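Local coordinates for beta-2-microglobulin (Ctenopharyngodon idella, PDB 5H5Z), which probably serves as the non-covalent light chain of MHC class I, pairing with the heavy chain that presents peptides to the immune system, at residues 50-55 with 65-70. The protein carries 1 engineered substitution. Residues are numbered along the deposited sequence; the frame is centred on the assembly and turned at random.
Sequences AQQTDL and LTKSVS
Gln-51 and Ser-68 form an antiparallel hydrogen-bonded pair, N of Gln-51 reaching O of Ser-68 at 2.7 Å and N of Ser-68 returning to O of Gln-51 at 2.9 Å. Thr-53 N donates to Thr-66 O, but the return bond ends on a side chain: Thr-66 N donates to Thr-53 OG1 at 2.9 Å, nearly straight at 165°. With chi1 at 58°, OG1 sits between the backbone N and carbonyl carbon of Thr-53. A water bridges Gln-51 O and Ser-68 OG. Gln-52 and Lys-67 form the antiparallel non-hydrogen-bonded pair, CA atoms 4.4 Å apart, their side chains crossing on one face. Lys-67 CE lies 3.6 Å from Ala-50 CB, and its NZ hydrogen-bonds to Ile-38 O of the opposing sheet. An alanine in place of Lys-67 would probably leave that carbonyl without its ammonium partner and open a gap beside Ala-50. Leu-65 CD2 packs 3.8 Å from Leu-55 CA. Asp-54, Leu-55, Thr-66 and Ser-68 lie against the MHC class I heavy chain. Backbone pairing thus joins outermost strand 51-57 to strand 63-71, the Thr-53 hydroxyl keeps Thr-66 N-H bonded where regular pairing stops, and Lys-67 links this immunoglobulin C1-set sheet to strand 36-42.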
ATOM      1  N   ALA B  50     -13.059  -4.408  13.377  1.00 32.54           N
ATOM      2  CA  ALA B  50     -12.460  -4.153  12.069  1.00 29.18           C
ATOM      3  C   ALA B  50     -10.963  -3.924  12.256  1.00 30.12           C
ATOM      4  O   ALA B  50     -10.545  -3.360  13.261  1.00 33.52           O
ATOM      5  CB  ALA B  50     -13.109  -2.954  11.400  1.00 29.81           C
ATOM      6  N   GLN B  51     -10.172  -4.381  11.289  1.00 30.87           N
ATOM      7  CA  GLN B  51      -8.713  -4.281  11.349  1.00 29.27           C
ATOM      8  C   GLN B  51      -8.202  -3.235  10.368  1.00 28.59           C
ATOM      9  O   GLN B  51      -8.614  -3.218   9.208  1.00 29.36           O
ATOM     10  CB  GLN B  51      -8.070  -5.635  11.028  1.00 27.67           C
ATOM     11  CG  GLN B  51      -8.335  -6.727  12.059  1.00 28.39           C
ATOM     12  CD  GLN B  51      -9.629  -7.494  11.827  1.00 28.34           C
ATOM     13  OE1 GLN B  51     -10.346  -7.271  10.851  1.00 35.78           O
ATOM     14  NE2 GLN B  51      -9.930  -8.414  12.734  1.00 36.80           N
ATOM     15  N   GLN B  52      -7.298  -2.376  10.833  1.00 26.83           N
ATOM     16  CA  GLN B  52      -6.724  -1.332   9.988  1.00 24.20           C
ATOM     17  C   GLN B  52      -5.208  -1.463   9.890  1.00 22.89           C
ATOM     18  O   GLN B  52      -4.529  -1.674  10.898  1.00 26.56           O
ATOM     19  CB  GLN B  52      -7.111   0.056  10.511  1.00 25.74           C
ATOM     20  CG  GLN B  52      -6.726   1.213   9.596  1.00 26.33           C
ATOM     21  CD  GLN B  52      -7.219   2.556  10.103  1.00 29.85           C
ATOM     22  OE1 GLN B  52      -6.427   3.466  10.360  1.00 32.07           O
ATOM     23  NE2 GLN B  52      -8.533   2.688  10.255  1.00 29.23           N
ATOM     24  N   THR B  53      -4.692  -1.337   8.670  1.00 23.27           N
ATOM     25  CA  THR B  53      -3.253  -1.388   8.415  1.00 25.33           C
ATOM     26  C   THR B  53      -2.548  -0.171   9.007  1.00 24.92           C
ATOM     27  O   THR B  53      -3.168   0.867   9.241  1.00 24.92           O
ATOM     28  CB  THR B  53      -2.932  -1.484   6.906  1.00 27.60           C
ATOM     29  OG1 THR B  53      -3.493  -0.361   6.210  1.00 25.76           O
ATOM     30  CG2 THR B  53      -3.483  -2.783   6.319  1.00 26.19           C
ATOM     31  N   ASP B  54      -1.251  -0.315   9.253  1.00 25.56           N
ATOM     32  CA  ASP B  54      -0.432   0.757   9.806  1.00 23.91           C
ATOM     33  C   ASP B  54      -0.136   1.800   8.746  1.00 24.51           C
ATOM     34  O   ASP B  54       0.013   1.476   7.565  1.00 24.26           O
ATOM     35  CB  ASP B  54       0.877   0.195  10.351  1.00 24.06           C
ATOM     36  CG  ASP B  54       0.669  -0.723  11.542  1.00 26.15           C
ATOM     37  OD1 ASP B  54      -0.299  -0.519  12.306  1.00 27.50           O
ATOM     38  OD2 ASP B  54       1.483  -1.646  11.722  1.00 27.30           O
ATOM     39  N   LEU B  55      -0.040   3.050   9.180  1.00 26.25           N
ATOM     40  CA  LEU B  55       0.115   4.178   8.268  1.00 27.12           C
ATOM     41  C   LEU B  55       1.370   4.062   7.405  1.00 23.65           C
ATOM     42  O   LEU B  55       2.488   3.999   7.911  1.00 26.20           O
ATOM     43  CB  LEU B  55       0.111   5.499   9.046  1.00 28.97           C
ATOM     44  CG  LEU B  55       0.025   6.804   8.249  1.00 30.34           C
ATOM     45  CD1 LEU B  55      -1.355   7.005   7.631  1.00 32.09           C
ATOM     46  CD2 LEU B  55       0.396   7.965   9.156  1.00 32.70           C
ATOM     47  N   LEU B  65      -4.386   3.392   3.400  1.00 21.81           N
ATOM     48  CA  LEU B  65      -4.778   2.519   4.498  1.00 22.67           C
ATOM     49  C   LEU B  65      -5.797   1.509   4.015  1.00 23.24           C
ATOM     50  O   LEU B  65      -6.570   1.780   3.096  1.00 25.64           O
ATOM     51  CB  LEU B  65      -5.395   3.323   5.644  1.00 23.89           C
ATOM     52  CG  LEU B  65      -4.505   4.272   6.444  1.00 23.18           C
ATOM     53  CD1 LEU B  65      -5.369   5.224   7.248  1.00 25.68           C
ATOM     54  CD2 LEU B  65      -3.548   3.510   7.362  1.00 23.84           C
ATOM     55  N   THR B  66      -5.796   0.343   4.644  1.00 22.69           N
ATOM     56  CA  THR B  66      -6.801  -0.671   4.371  1.00 22.93           C
ATOM     57  C   THR B  66      -7.540  -1.010   5.662  1.00 23.17           C
ATOM     58  O   THR B  66      -6.921  -1.339   6.672  1.00 26.37           O
ATOM     59  CB  THR B  66      -6.175  -1.938   3.753  1.00 26.73           C
ATOM     60  OG1 THR B  66      -5.453  -1.585   2.568  1.00 25.02           O
ATOM     61  CG2 THR B  66      -7.251  -2.956   3.392  1.00 28.49           C
ATOM     62  N   LYS B  67      -8.865  -0.894   5.630  1.00 23.27           N
ATOM     63  CA  LYS B  67      -9.696  -1.393   6.715  1.00 23.03           C
ATOM     64  C   LYS B  67     -10.458  -2.608   6.221  1.00 23.56           C
ATOM     65  O   LYS B  67     -10.960  -2.609   5.099  1.00 25.19           O
ATOM     66  CB  LYS B  67     -10.661  -0.328   7.217  1.00 26.25           C
ATOM     67  CG  LYS B  67     -11.268  -0.674   8.564  1.00 26.52           C
ATOM     68  CD  LYS B  67     -11.305   0.559   9.438  1.00 30.86           C
ATOM     69  CE  LYS B  67     -11.393   0.214  10.908  1.00 31.90           C
ATOM     70  NZ  LYS B  67     -11.422   1.461  11.720  1.00 32.10           N
ATOM     71  N   SER B  68     -10.526  -3.643   7.053  1.00 23.43           N
ATOM     72  CA  SER B  68     -11.191  -4.886   6.675  1.00 23.71           C
ATOM     73  C   SER B  68     -11.827  -5.554   7.886  1.00 24.64           C
ATOM     74  O   SER B  68     -11.430  -5.298   9.023  1.00 27.14           O
ATOM     75  CB  SER B  68     -10.206  -5.844   5.988  1.00 25.85           C
ATOM     76  OG  SER B  68      -9.133  -6.203   6.850  1.00 28.04           O
ATOM     77  N   VAL B  69     -12.832  -6.389   7.632  1.00 23.47           N
ATOM     78  CA  VAL B  69     -13.472  -7.190   8.670  1.00 25.93           C
ATOM     79  C   VAL B  69     -14.168  -8.383   8.022  1.00 24.30           C
ATOM     80  O   VAL B  69     -14.556  -8.319   6.848  1.00 23.57           O
ATOM     81  CB  VAL B  69     -14.475  -6.360   9.519  1.00 25.64           C
ATOM     82  CG1 VAL B  69     -15.721  -5.992   8.719  1.00 25.36           C
ATOM     83  CG2 VAL B  69     -14.851  -7.099  10.798  1.00 25.16           C
ATOM     84  N   SER B  70     -14.295  -9.472   8.776  1.00 27.00           N
ATOM     85  CA  SER B  70     -15.063 -10.636   8.318  0.50 28.09           C
ATOM     86  C   SER B  70     -16.530 -10.252   8.162  1.00 27.30           C
ATOM     87  O   SER B  70     -17.068  -9.512   8.984  1.00 27.95           O
ATOM     88  CB  SER B  70     -14.927 -11.791   9.315  0.50 36.15           C
ATOM     89  OG  SER B  70     -15.851 -12.827   9.024  0.50 36.20           O
TER
HETATM   90  O   HOH W   1      -6.924  -4.487   6.927  1.00 29.14           O